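Local structure of pilus tip adhesin Cpa (Streptococcus pyogenes, 4C0Z) at residues Q100-I105 against N205-E210; I93-L98 against W135-S140; A126-Q131 against K148-E153; G116-I121 against K172-P177. The protein sits at the streptococcal pilus tip and can attach it covalently to host cell surfaces through reactive thioester bonds, this chain being its N-terminal thioester domain. One frame throughout, in Å; residues are numbered along the deposited sequence.

Interaction 1: Q100-I105 against N205-E210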
loop_
_atom_site.group_PDB
_atom_site.type_symbol
_atom_site.label_atom_id
_atom_site.label_comp_id
_atom_site.label_asym_id
_atom_site.label_seq_id
_atom_site.Cartn_x
_atom_site.Cartn_y
_atom_site.Cartn_z
ATOM N N GLN I 100 22.526 0.607 -1.017
ATOM C CA GLN I 100 23.343 0.042 0.073
ATOM C C GLN I 100 22.516 -0.340 1.286
ATOM O O GLN I 100 22.725 -1.413 1.855
ATOM C CB GLN I 100 24.498 0.984 0.470
ATOM C CG GLN I 100 25.571 1.111 -0.606
ATOM C CD GLN I 100 25.352 2.239 -1.595
ATOM O OE1 GLN I 100 24.255 2.789 -1.752
ATOM N NE2 GLN I 100 26.411 2.605 -2.300
ATOM N N ASN I 101 21.550 0.518 1.647
ATOM C CA ASN I 101 20.638 0.275 2.758
ATOM C C ASN I 101 19.752 -0.929 2.498
ATOM O O ASN I 101 19.596 -1.774 3.380
ATOM C CB ASN I 101 19.817 1.521 3.078
ATOM C CG ASN I 101 20.621 2.557 3.816
ATOM O OD1 ASN I 101 21.496 2.249 4.633
ATOM N ND2 ASN I 101 20.355 3.812 3.533
ATOM N N ILE I 102 19.218 -1.031 1.270
ATOM C CA ILE I 102 18.364 -2.129 0.847
ATOM C C ILE I 102 19.162 -3.436 0.867
ATOM O O ILE I 102 18.700 -4.417 1.465
ATOM C CB ILE I 102 17.649 -1.812 -0.502
ATOM C CG1 ILE I 102 16.513 -0.776 -0.268
ATOM C CG2 ILE I 102 17.092 -3.085 -1.164
ATOM C CD1 ILE I 102 16.152 0.057 -1.441
ATOM N N LEU I 103 20.375 -3.421 0.285
ATOM C CA LEU I 103 21.294 -4.569 0.264
ATOM C C LEU I 103 21.608 -5.059 1.673
ATOM O O LEU I 103 21.597 -6.274 1.907
ATOM C CB LEU I 103 22.591 -4.241 -0.470
ATOM C CG LEU I 103 22.797 -4.852 -1.866
ATOM C CD1 LEU I 103 24.212 -4.634 -2.334
ATOM C CD2 LEU I 103 22.489 -6.341 -1.899
ATOM N N ARG I 104 21.869 -4.114 2.616
ATOM C CA ARG I 104 22.139 -4.441 4.023
ATOM C C ARG I 104 20.952 -5.149 4.681
ATOM O O ARG I 104 21.158 -6.095 5.444
ATOM C CB ARG I 104 22.528 -3.201 4.835
ATOM C CG ARG I 104 24.016 -2.992 4.910
ATOM C CD ARG I 104 24.416 -1.908 5.895
ATOM N NE ARG I 104 24.000 -0.576 5.452
ATOM C CZ ARG I 104 24.724 0.220 4.668
ATOM N NH1 ARG I 104 25.907 -0.176 4.217
ATOM N NH2 ARG I 104 24.265 1.414 4.324
ATOM N N ILE I 105 19.715 -4.711 4.363
ATOM C CA ILE I 105 18.486 -5.301 4.891
ATOM C C ILE I 105 18.336 -6.721 4.372
ATOM O O ILE I 105 18.035 -7.612 5.159
ATOM C CB ILE I 105 17.229 -4.436 4.593
ATOM C CG1 ILE I 105 17.257 -3.135 5.418
ATOM C CG2 ILE I 105 15.922 -5.219 4.848
ATOM C CD1 ILE I 105 16.300 -2.087 4.906
ATOM N N ASN I 205 6.502 -3.345 -8.187
ATOM C CA ASN I 205 7.819 -3.802 -8.651
ATOM C C ASN I 205 8.416 -4.640 -7.530
ATOM O O ASN I 205 7.936 -4.590 -6.397
ATOM C CB ASN I 205 8.731 -2.634 -9.003
ATOM C CG ASN I 205 8.217 -1.831 -10.146
ATOM O OD1 ASN I 205 7.992 -2.345 -11.227
ATOM N ND2 ASN I 205 7.987 -0.561 -9.921
ATOM N N LEU I 206 9.395 -5.466 -7.853
ATOM C CA LEU I 206 9.995 -6.355 -6.876
ATOM C C LEU I 206 11.495 -6.145 -6.789
ATOM O O LEU I 206 12.095 -5.504 -7.655
ATOM C CB LEU I 206 9.656 -7.835 -7.204
ATOM C CG LEU I 206 8.187 -8.247 -7.238
ATOM C CD1 LEU I 206 8.018 -9.654 -7.773
ATOM C CD2 LEU I 206 7.544 -8.178 -5.858
ATOM N N LEU I 207 12.094 -6.659 -5.720
ATOM C CA LEU I 207 13.530 -6.587 -5.533
ATOM C C LEU I 207 14.039 -7.872 -4.882
ATOM O O LEU I 207 13.324 -8.521 -4.123
ATOM C CB LEU I 207 14.016 -5.284 -4.830
ATOM C CG LEU I 207 13.436 -4.907 -3.473
ATOM C CD1 LEU I 207 14.157 -5.640 -2.338
ATOM C CD2 LEU I 207 13.543 -3.412 -3.251
ATOM N N SER I 208 15.264 -8.259 -5.227
ATOM C CA SER I 208 15.889 -9.486 -4.735
ATOM C C SER I 208 17.402 -9.349 -4.709
ATOM O O SER I 208 17.965 -8.580 -5.489
ATOM C CB SER I 208 15.483 -10.666 -5.612
ATOM O OG SER I 208 15.828 -11.887 -4.990
ATOM N N ALA I 209 18.053 -10.071 -3.789
ATOM C CA ALA I 209 19.512 -10.070 -3.678
ATOM C C ALA I 209 20.038 -11.495 -3.678
ATOM O O ALA I 209 19.354 -12.410 -3.204
ATOM C CB ALA I 209 19.962 -9.339 -2.427
ATOM N N GLU I 210 21.232 -11.685 -4.251
ATOM C CA GLU I 210 21.883 -12.995 -4.342
ATOM C C GLU I 210 23.400 -12.871 -4.364
ATOM O O GLU I 210 23.932 -11.800 -4.681
ATOM C CB GLU I 210 21.388 -13.768 -5.601
ATOM C CG GLU I 210 21.887 -13.217 -6.940
ATOM C CD GLU I 210 21.761 -14.120 -8.152
ATOM O OE1 GLU I 210 21.935 -15.352 -8.002
ATOM O OE2 GLU I 210 21.553 -13.585 -9.267
#
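Leu103 on the helix 98-108 and Ala209 on the strand 205-211 face each other with their CA atoms 7.0 Å apart, while one residue back on the helix and two back on the strand, Ile102 and Leu207 stand wider, 9.2 Å between CA atoms. The wider pair is bridged by longer side chains. Ile102 sends its CG2 methyl across, and this one carbon meets both branches of Leu207, at 4.1 Å from CD1 and 4.1 Å from CD2, so the methyl sits over the fork of the leucine. The fork is offered that way because Leu207 CG lies between its backbone N and its carbonyl carbon (chi1 55°), an uncommon choice for leucine. At the narrower pair a single methyl is enough: Leu103 CD2 rests 4.0 Å from Ala209 CB. The CB bond of Leu103 does not aim straight at the strand; the end of the chain makes up the difference. Leu207 and Ala209 alternate with Ser208, which points its CB away from the helix and bonds through OG to Gln52 O in the strand 51-56. On the far side of the helix, Arg104 NH2 donates to Asn101 OD1 at 2.9 Å, with the oxygen close to the guanidinium plane but the nitrogen well above the carbonyl plane. Leu193 of the strand 191-198 also touches Ile102 and Leu103, so the helix lies against more than one strand of the barrel. The chemistry across the contact is purely aliphatic: four apolar side chains join helix to strand by van der Waals touch, and the polar bonds named lie on the faces of helix and strand turned away from the contact.

Interaction 2: I93-L98 against W135-S140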
loop_
_atom_site.group_PDB
_atom_site.type_symbol
_atom_site.label_atom_id
_atom_site.label_comp_id
_atom_site.label_asym_id
_atom_site.label_seq_id
_atom_site.Cartn_x
_atom_site.Cartn_y
_atom_site.Cartn_z
ATOM N N ILE I 93 15.762 8.793 -0.165
ATOM C CA ILE I 93 17.072 9.074 -0.774
ATOM C C ILE I 93 17.909 10.167 -0.055
ATOM O O ILE I 93 18.978 10.515 -0.554
ATOM C CB ILE I 93 16.922 9.386 -2.302
ATOM C CG1 ILE I 93 15.914 10.529 -2.575
ATOM C CG2 ILE I 93 16.573 8.118 -3.105
ATOM C CD1 ILE I 93 16.195 11.349 -3.836
ATOM N N GLU I 94 17.468 10.668 1.122
ATOM C CA GLU I 94 18.175 11.711 1.891
ATOM C C GLU I 94 19.515 11.227 2.478
ATOM O O GLU I 94 20.444 12.026 2.644
ATOM C CB GLU I 94 17.268 12.297 2.988
ATOM C CG GLU I 94 17.596 13.733 3.363
ATOM C CD GLU I 94 16.595 14.386 4.297
ATOM O OE1 GLU I 94 15.507 14.783 3.820
ATOM O OE2 GLU I 94 16.902 14.509 5.505
ATOM N N ASP I 95 19.606 9.918 2.785
ATOM C CA ASP I 95 20.812 9.255 3.295
ATOM C C ASP I 95 21.785 8.995 2.136
ATOM O O ASP I 95 22.943 8.656 2.380
ATOM C CB ASP I 95 20.448 7.931 3.999
ATOM C CG ASP I 95 19.680 6.960 3.115
ATOM O OD1 ASP I 95 20.325 6.280 2.281
ATOM O OD2 ASP I 95 18.429 6.889 3.248
ATOM N N GLY I 96 21.272 9.090 0.903
ATOM C CA GLY I 96 21.991 8.924 -0.360
ATOM C C GLY I 96 22.623 7.576 -0.651
ATOM O O GLY I 96 23.362 7.438 -1.631
ATOM N N GLN I 97 22.350 6.581 0.198
ATOM C CA GLN I 97 22.829 5.216 0.019
ATOM C C GLN I 97 21.640 4.239 0.084
ATOM O O GLN I 97 21.641 3.274 0.853
ATOM C CB GLN I 97 23.987 4.867 0.970
ATOM C CG GLN I 97 23.785 5.223 2.446
ATOM C CD GLN I 97 24.827 4.586 3.343
ATOM O OE1 GLN I 97 25.897 4.139 2.901
ATOM N NE2 GLN I 97 24.531 4.533 4.634
ATOM N N LEU I 98 20.613 4.524 -0.738
ATOM C CA LEU I 98 19.378 3.736 -0.836
ATOM C C LEU I 98 19.715 2.280 -1.174
ATOM O O LEU I 98 19.491 1.410 -0.337
ATOM C CB LEU I 98 18.403 4.368 -1.852
ATOM C CG LEU I 98 17.035 3.687 -2.050
ATOM C CD1 LEU I 98 16.126 3.858 -0.834
ATOM C CD2 LEU I 98 16.336 4.248 -3.257
ATOM N N TRP I 135 10.182 -1.425 2.842
ATOM C CA TRP I 135 9.196 -0.356 2.611
ATOM C C TRP I 135 9.612 0.962 3.225
ATOM O O TRP I 135 9.302 2.006 2.653
ATOM C CB TRP I 135 7.806 -0.738 3.128
ATOM C CG TRP I 135 7.082 -1.734 2.285
ATOM C CD1 TRP I 135 7.153 -1.871 0.932
ATOM C CD2 TRP I 135 6.057 -2.633 2.725
ATOM N NE1 TRP I 135 6.288 -2.842 0.514
ATOM C CE2 TRP I 135 5.603 -3.332 1.593
ATOM C CE3 TRP I 135 5.501 -2.936 3.976
ATOM C CZ2 TRP I 135 4.626 -4.316 1.668
ATOM C CZ3 TRP I 135 4.543 -3.920 4.052
ATOM C CH2 TRP I 135 4.093 -4.581 2.908
ATOM N N TYR I 136 10.313 0.919 4.383
ATOM C CA TYR I 136 10.826 2.105 5.050
ATOM C C TYR I 136 11.727 2.891 4.064
ATOM O O TYR I 136 11.655 4.115 4.009
ATOM C CB TYR I 136 11.613 1.697 6.323
ATOM C CG TYR I 136 12.257 2.853 7.053
ATOM C CD1 TYR I 136 11.516 3.665 7.906
ATOM C CD2 TYR I 136 13.610 3.127 6.906
ATOM C CE1 TYR I 136 12.109 4.727 8.588
ATOM C CE2 TYR I 136 14.213 4.190 7.578
ATOM C CZ TYR I 136 13.457 4.991 8.413
ATOM O OH TYR I 136 14.036 6.047 9.063
ATOM N N TYR I 137 12.542 2.178 3.266
ATOM C CA TYR I 137 13.445 2.820 2.309
ATOM C C TYR I 137 12.828 3.045 0.936
ATOM O O TYR I 137 12.999 4.123 0.375
ATOM C CB TYR I 137 14.772 2.053 2.195
ATOM C CG TYR I 137 15.651 2.251 3.411
ATOM C CD1 TYR I 137 16.378 3.427 3.588
ATOM C CD2 TYR I 137 15.710 1.290 4.418
ATOM C CE1 TYR I 137 17.149 3.634 4.732
ATOM C CE2 TYR I 137 16.501 1.473 5.553
ATOM C CZ TYR I 137 17.217 2.647 5.706
ATOM O OH TYR I 137 17.967 2.815 6.840
ATOM N N THR I 138 12.137 2.052 0.390
ATOM C CA THR I 138 11.579 2.146 -0.963
ATOM C C THR I 138 10.370 3.072 -1.096
ATOM O O THR I 138 10.149 3.644 -2.166
ATOM C CB THR I 138 11.195 0.763 -1.471
ATOM O OG1 THR I 138 10.146 0.240 -0.659
ATOM C CG2 THR I 138 12.373 -0.185 -1.553
ATOM N N ASP I 139 9.568 3.180 -0.032
ATOM C CA ASP I 139 8.322 3.942 -0.052
ATOM C C ASP I 139 8.223 4.987 1.047
ATOM O O ASP I 139 7.156 5.568 1.226
ATOM C CB ASP I 139 7.154 2.954 0.044
ATOM C CG ASP I 139 6.913 2.217 -1.246
ATOM O OD1 ASP I 139 7.551 1.155 -1.453
ATOM O OD2 ASP I 139 6.154 2.741 -2.093
ATOM N N SER I 140 9.324 5.234 1.768
ATOM C CA SER I 140 9.394 6.167 2.903
ATOM C C SER I 140 8.246 5.900 3.901
ATOM O O SER I 140 7.595 6.843 4.369
ATOM C CB SER I 140 9.432 7.626 2.435
ATOM O OG SER I 140 10.513 7.863 1.550
#
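Leu98 turns its CG anti to the backbone N (chi1 -178°), which brings CD1 against the backbone and CB of Tyr137, whose own CG stands beside its backbone N (chi1 -73°) so that the ring swings toward the 93-98 loop. The leucine methyl lies against the root of the tyrosine: CD1 is 3.4 Å from Tyr137 O and 3.8 Å from Tyr137 CB, and the two side chains run past each other in opposite directions. Farther out along the ring, Asp95 OD2 comes to the edge, near the ring plane, 3.8 Å from CE1. Carboxylate and ring planes are almost perpendicular, 86° apart.

The other carboxylate oxygen is occupied within its own loop. Asp95 OD1 accepts from Gln97 N at 2.9 Å, on its anti side, closing an Asx turn that overlaps the end of the type I beta turn from Ile93 to Gly96. Gln97 is the N-cap of helix 98-108, so this turn delivers the chain into that helix, while Tyr137 belongs to the last turn of helix 123-138. Just past that end, the Asp139 carboxylate accepts hydrogen bonds from the backbone N of Asn57 and of Leu58, and on another side of the helix the Trp135 side chain touches the bound spermidine.

Interaction 3: A126-Q131 against K148-E153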
loop_
_atom_site.group_PDB
_atom_site.type_symbol
_atom_site.label_atom_id
_atom_site.label_comp_id
_atom_site.label_asym_id
_atom_site.label_seq_id
_atom_site.Cartn_x
_atom_site.Cartn_y
_atom_site.Cartn_z
ATOM N N ALA I 126 9.498 -13.289 9.924
ATOM C CA ALA I 126 10.812 -12.763 9.535
ATOM C C ALA I 126 10.716 -12.054 8.181
ATOM O O ALA I 126 11.273 -10.965 8.025
ATOM C CB ALA I 126 11.858 -13.877 9.516
ATOM N N ILE I 127 9.946 -12.640 7.230
ATOM C CA ILE I 127 9.676 -12.035 5.914
ATOM C C ILE I 127 8.923 -10.701 6.134
ATOM O O ILE I 127 9.275 -9.687 5.538
ATOM C CB ILE I 127 8.871 -12.988 4.987
ATOM C CG1 ILE I 127 9.731 -14.156 4.530
ATOM C CG2 ILE I 127 8.319 -12.229 3.772
ATOM C CD1 ILE I 127 8.958 -15.407 4.082
ATOM N N LEU I 128 7.915 -10.715 7.009
ATOM C CA LEU I 128 7.117 -9.538 7.349
ATOM C C LEU I 128 8.000 -8.388 7.909
ATOM O O LEU I 128 7.829 -7.252 7.500
ATOM C CB LEU I 128 6.010 -9.939 8.338
ATOM C CG LEU I 128 4.887 -8.956 8.504
ATOM C CD1 LEU I 128 3.562 -9.667 8.553
ATOM C CD2 LEU I 128 5.069 -8.155 9.768
ATOM N N VAL I 129 8.950 -8.692 8.805
ATOM C CA VAL I 129 9.888 -7.704 9.367
ATOM C C VAL I 129 10.770 -7.137 8.244
ATOM O O VAL I 129 10.881 -5.909 8.114
ATOM C CB VAL I 129 10.740 -8.279 10.531
ATOM C CG1 VAL I 129 11.860 -7.326 10.939
ATOM C CG2 VAL I 129 9.870 -8.597 11.729
ATOM N N THR I 130 11.375 -8.030 7.436
ATOM C CA THR I 130 12.245 -7.659 6.313
ATOM C C THR I 130 11.505 -6.743 5.327
ATOM O O THR I 130 12.033 -5.691 4.953
ATOM C CB THR I 130 12.830 -8.901 5.644
ATOM O OG1 THR I 130 13.361 -9.763 6.652
ATOM C CG2 THR I 130 13.911 -8.560 4.622
ATOM N N GLN I 131 10.278 -7.132 4.948
ATOM C CA GLN I 131 9.425 -6.367 4.042
ATOM C C GLN I 131 9.149 -4.956 4.567
ATOM O O GLN I 131 9.225 -3.993 3.798
ATOM C CB GLN I 131 8.127 -7.128 3.732
ATOM C CG GLN I 131 7.181 -6.408 2.747
ATOM C CD GLN I 131 7.787 -6.282 1.377
ATOM O OE1 GLN I 131 7.713 -7.206 0.576
ATOM N NE2 GLN I 131 8.439 -5.155 1.089
ATOM N N LYS I 148 6.047 0.267 19.199
ATOM C CA LYS I 148 4.628 0.331 18.855
ATOM C C LYS I 148 4.311 -0.362 17.509
ATOM O O LYS I 148 3.139 -0.441 17.135
ATOM C CB LYS I 148 4.173 1.799 18.811
ATOM C CG LYS I 148 4.109 2.476 20.171
ATOM C CD LYS I 148 3.691 3.932 20.059
ATOM C CE LYS I 148 3.676 4.603 21.413
ATOM N NZ LYS I 148 3.391 6.055 21.306
ATOM N N ALA I 149 5.340 -0.856 16.782
ATOM C CA ALA I 149 5.170 -1.510 15.480
ATOM C C ALA I 149 4.382 -2.826 15.544
ATOM O O ALA I 149 4.316 -3.449 16.600
ATOM C CB ALA I 149 6.522 -1.739 14.818
ATOM N N PHE I 150 3.778 -3.232 14.401
ATOM C CA PHE I 150 3.022 -4.472 14.198
ATOM C C PHE I 150 1.760 -4.606 15.080
ATOM O O PHE I 150 1.344 -5.728 15.377
ATOM C CB PHE I 150 3.928 -5.712 14.326
ATOM C CG PHE I 150 5.235 -5.613 13.576
ATOM C CD1 PHE I 150 5.259 -5.512 12.186
ATOM C CD2 PHE I 150 6.443 -5.604 14.257
ATOM C CE1 PHE I 150 6.470 -5.397 11.494
ATOM C CE2 PHE I 150 7.657 -5.500 13.564
ATOM C CZ PHE I 150 7.663 -5.415 12.186
ATOM N N GLN I 151 1.116 -3.471 15.440
ATOM C CA GLN I 151 -0.109 -3.489 16.235
ATOM C C GLN I 151 -1.274 -4.162 15.488
ATOM O O GLN I 151 -1.983 -4.982 16.082
ATOM C CB GLN I 151 -0.472 -2.091 16.730
ATOM C CG GLN I 151 0.190 -1.753 18.066
ATOM C CD GLN I 151 -0.205 -0.384 18.571
ATOM O OE1 GLN I 151 -1.391 -0.074 18.770
ATOM N NE2 GLN I 151 0.786 0.461 18.812
ATOM N N GLN I 152 -1.445 -3.853 14.187
ATOM C CA GLN I 152 -2.493 -4.466 13.356
ATOM C C GLN I 152 -2.190 -5.945 13.111
ATOM O O GLN I 152 -3.088 -6.778 13.241
ATOM C CB GLN I 152 -2.696 -3.712 12.020
ATOM C CG GLN I 152 -3.359 -2.334 12.154
ATOM C CD GLN I 152 -4.745 -2.339 12.763
ATOM O OE1 GLN I 152 -5.654 -3.051 12.327
ATOM N NE2 GLN I 152 -4.934 -1.506 13.769
ATOM N N GLU I 153 -0.917 -6.264 12.814
ATOM C CA GLU I 153 -0.422 -7.633 12.605
ATOM C C GLU I 153 -0.608 -8.482 13.872
ATOM O O GLU I 153 -0.925 -9.664 13.763
ATOM C CB GLU I 153 1.059 -7.624 12.188
ATOM C CG GLU I 153 1.319 -7.098 10.784
ATOM C CD GLU I 153 1.500 -5.596 10.617
ATOM O OE1 GLU I 153 1.134 -4.828 11.539
ATOM O OE2 GLU I 153 1.991 -5.184 9.540
#
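This is an apolar contact in the helical part of the domain: the middle of helix 123-138 meets the loop before helix 151-157 and that helix's first turn, with Phe150 at the N-cap reaching across. Leu128 CD2 comes closest, 3.5 Å from Phe150 CE1 and 3.6 Å from Phe150 CD1, approaching the ring obliquely as the two side chains slide past each other. The Val129 side chain crosses that of Phe150 at about a right angle, its CG2 coming obliquely to 3.9 Å from Phe150 CZ. Phe150 has positive phi (62°), and its CG stands beside the backbone N, a combination that sends the ring toward helix 123-138. Ala149 CB covers part of one ring face from within the loop.

Glu153 adds its aliphatic part: CG lies 4.0 Å from Leu128 CD2, and a bend at chi2 (87°) turns the carboxylate off the line of the chain. From the first residue of the helix, Gln151 NE2 reaches back to Lys148 O at 3.0 Å, on a lone pair in the carbonyl plane. Leu171 of helix 161-174 packs on both Ala149 and Phe150, so Phe150 is packed among three helices, 123-138, 151-157 and 161-174, in the helical part of this thioester domain.

Interaction 4: G116-I121 against K172-P177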
loop_
_atom_site.group_PDB
_atom_site.type_symbol
_atom_site.label_atom_id
_atom_site.label_comp_id
_atom_site.label_asym_id
_atom_site.label_seq_id
_atom_site.Cartn_x
_atom_site.Cartn_y
_atom_site.Cartn_z
ATOM N N GLY I 116 22.479 -12.813 12.507
ATOM C CA GLY I 116 21.500 -13.370 13.435
ATOM C C GLY I 116 20.454 -12.419 13.979
ATOM O O GLY I 116 19.879 -12.697 15.034
ATOM N N ILE I 117 20.172 -11.305 13.267
ATOM C CA ILE I 117 19.153 -10.324 13.674
ATOM C C ILE I 117 17.751 -10.980 13.728
ATOM O O ILE I 117 16.961 -10.659 14.621
ATOM C CB ILE I 117 19.197 -9.049 12.769
ATOM C CG1 ILE I 117 20.480 -8.222 13.036
ATOM C CG2 ILE I 117 17.921 -8.184 12.895
ATOM C CD1 ILE I 117 20.696 -7.052 12.078
ATOM N N MET I 118 17.489 -11.930 12.810
ATOM C CA MET I 118 16.218 -12.647 12.669
ATOM C C MET I 118 16.092 -13.905 13.547
ATOM O O MET I 118 15.070 -14.587 13.466
ATOM C CB MET I 118 15.951 -13.009 11.186
ATOM C CG MET I 118 16.230 -11.879 10.187
ATOM S SD MET I 118 15.495 -10.253 10.561
ATOM C CE MET I 118 13.768 -10.631 10.414
ATOM N N LYS I 119 17.111 -14.217 14.377
ATOM C CA LYS I 119 17.116 -15.399 15.250
ATOM C C LYS I 119 15.878 -15.467 16.157
ATOM O O LYS I 119 15.516 -14.474 16.797
ATOM C CB LYS I 119 18.414 -15.472 16.077
ATOM C CG LYS I 119 18.616 -16.792 16.823
ATOM C CD LYS I 119 19.360 -16.582 18.134
ATOM C CE LYS I 119 19.105 -17.685 19.129
ATOM N NZ LYS I 119 19.952 -17.530 20.342
ATOM N N GLY I 120 15.234 -16.632 16.156
ATOM C CA GLY I 120 14.044 -16.900 16.956
ATOM C C GLY I 120 12.731 -16.479 16.321
ATOM O O GLY I 120 11.664 -16.817 16.841
ATOM N N ILE I 121 12.787 -15.742 15.200
ATOM C CA ILE I 121 11.587 -15.276 14.489
ATOM C C ILE I 121 11.144 -16.324 13.456
ATOM O O ILE I 121 11.944 -16.730 12.610
ATOM C CB ILE I 121 11.786 -13.861 13.860
ATOM C CG1 ILE I 121 12.363 -12.860 14.889
ATOM C CG2 ILE I 121 10.467 -13.330 13.257
ATOM C CD1 ILE I 121 12.795 -11.506 14.310
ATOM N N LYS I 172 13.850 -2.534 14.352
ATOM C CA LYS I 172 14.638 -1.431 14.904
ATOM C C LYS I 172 16.087 -1.501 14.413
ATOM O O LYS I 172 16.642 -0.489 13.968
ATOM C CB LYS I 172 14.592 -1.466 16.449
ATOM C CG LYS I 172 15.142 -0.209 17.113
ATOM C CD LYS I 172 15.328 -0.377 18.608
ATOM C CE LYS I 172 15.650 0.928 19.305
ATOM N NZ LYS I 172 17.003 1.442 18.965
ATOM N N ARG I 173 16.681 -2.702 14.485
ATOM C CA ARG I 173 18.057 -2.942 14.071
ATOM C C ARG I 173 18.246 -2.828 12.557
ATOM O O ARG I 173 19.215 -2.207 12.132
ATOM C CB ARG I 173 18.568 -4.287 14.611
ATOM C CG ARG I 173 18.727 -4.312 16.135
ATOM C CD ARG I 173 19.043 -5.700 16.649
ATOM N NE ARG I 173 20.447 -6.062 16.435
ATOM C CZ ARG I 173 20.950 -7.276 16.645
ATOM N NH1 ARG I 173 20.170 -8.260 17.079
ATOM N NH2 ARG I 173 22.236 -7.515 16.420
ATOM N N LEU I 174 17.311 -3.383 11.755
ATOM C CA LEU I 174 17.371 -3.355 10.285
ATOM C C LEU I 174 17.286 -1.954 9.653
ATOM O O LEU I 174 17.907 -1.723 8.612
ATOM C CB LEU I 174 16.281 -4.253 9.655
ATOM C CG LEU I 174 16.437 -5.761 9.783
ATOM C CD1 LEU I 174 15.213 -6.474 9.239
ATOM C CD2 LEU I 174 17.688 -6.260 9.078
ATOM N N ILE I 175 16.495 -1.044 10.244
ATOM C CA ILE I 175 16.300 0.299 9.681
ATOM C C ILE I 175 17.306 1.329 10.218
ATOM O O ILE I 175 17.233 2.500 9.833
ATOM C CB ILE I 175 14.827 0.797 9.812
ATOM C CG1 ILE I 175 14.413 1.010 11.294
ATOM C CG2 ILE I 175 13.861 -0.133 9.056
ATOM C CD1 ILE I 175 13.255 1.930 11.501
ATOM N N ASN I 176 18.240 0.900 11.096
ATOM C CA ASN I 176 19.282 1.761 11.655
ATOM C C ASN I 176 20.629 1.420 10.984
ATOM O O ASN I 176 21.224 0.395 11.331
ATOM C CB ASN I 176 19.351 1.604 13.185
ATOM C CG ASN I 176 20.374 2.468 13.892
ATOM O OD1 ASN I 176 21.024 3.353 13.312
ATOM N ND2 ASN I 176 20.520 2.236 15.188
ATOM N N PRO I 177 21.122 2.247 10.020
ATOM C CA PRO I 177 22.386 1.912 9.339
ATOM C C PRO I 177 23.590 1.786 10.264
ATOM O O PRO I 177 24.394 0.880 10.058
ATOM C CB PRO I 177 22.557 3.035 8.308
ATOM C CG PRO I 177 21.215 3.633 8.152
ATOM C CD PRO I 177 20.546 3.496 9.482
#
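Ile117 and Arg173 meet with the isoleucine lying over the flat end of the arginine. Ile117 CG1 sits over the centre of one guanidinium face, 3.7 Å above its plane and 3.8 Å from Arg173 CZ. The arginine chain is extended through chi2 and then bends at chi3 (78°), which lays the guanidinium broadside to the isoleucine instead of pointing past it. An aliphatic group on that face costs the cation none of its N-H directions, since these lie in the plane; Arg173 NE uses one of them for a salt bridge to Glu179 OE2, which probably helps fix how the group is turned.

The other branch of Ile117 goes elsewhere. With CG2 anti to the backbone N and CG1 beside it (chi1 -70°), the residue splits between two neighbours, and CG2 approaches Leu174 CG at 4.2 Å. Leu174 is also met by Met118, whose chain folds at both chi2 and chi3; its SD lies 4.0 Å from Leu174 CD1, and the two side chains cross at about a right angle. Ile117 and Met118 are the two central residues of a type I beta turn from Gly116 to Lys119, closed by Lys119 N to Gly116 O at 3.2 Å. A type II turn from Met118 to Ile121 overlaps it.

The double turn thus lies against the C-terminal end of helix 161-174. Ile117 also touches Ala170 of that helix and Asn108 at the end of helix 98-108, while Met118 reaches Val129 and Thr130 of helix 123-138.

Helix 123-138 runs through the set: interactions 2 and 3 lie on it, about 18 Å apart between centres, and Met118 and Leu174 of interaction 4 touch its Val129. Interaction 1 joins helix 98-108 to the barrel strand 205-211 and encloses interactions 3 and 4 along the chain; interaction 3 is nested again inside interaction 4. Interaction 2 crosses interactions 1, 3 and 4. Interactions 1 and 2 lie about 12 Å apart and meet where Ile105 packs on Tyr137, whose hydroxyl probably bonds to Ile175 O of interaction 4. The helices are thereby bound together and held against the barrel, where Cys55 on strand 51-56 and Gln204 just ahead of strand 205-211 form the thioester.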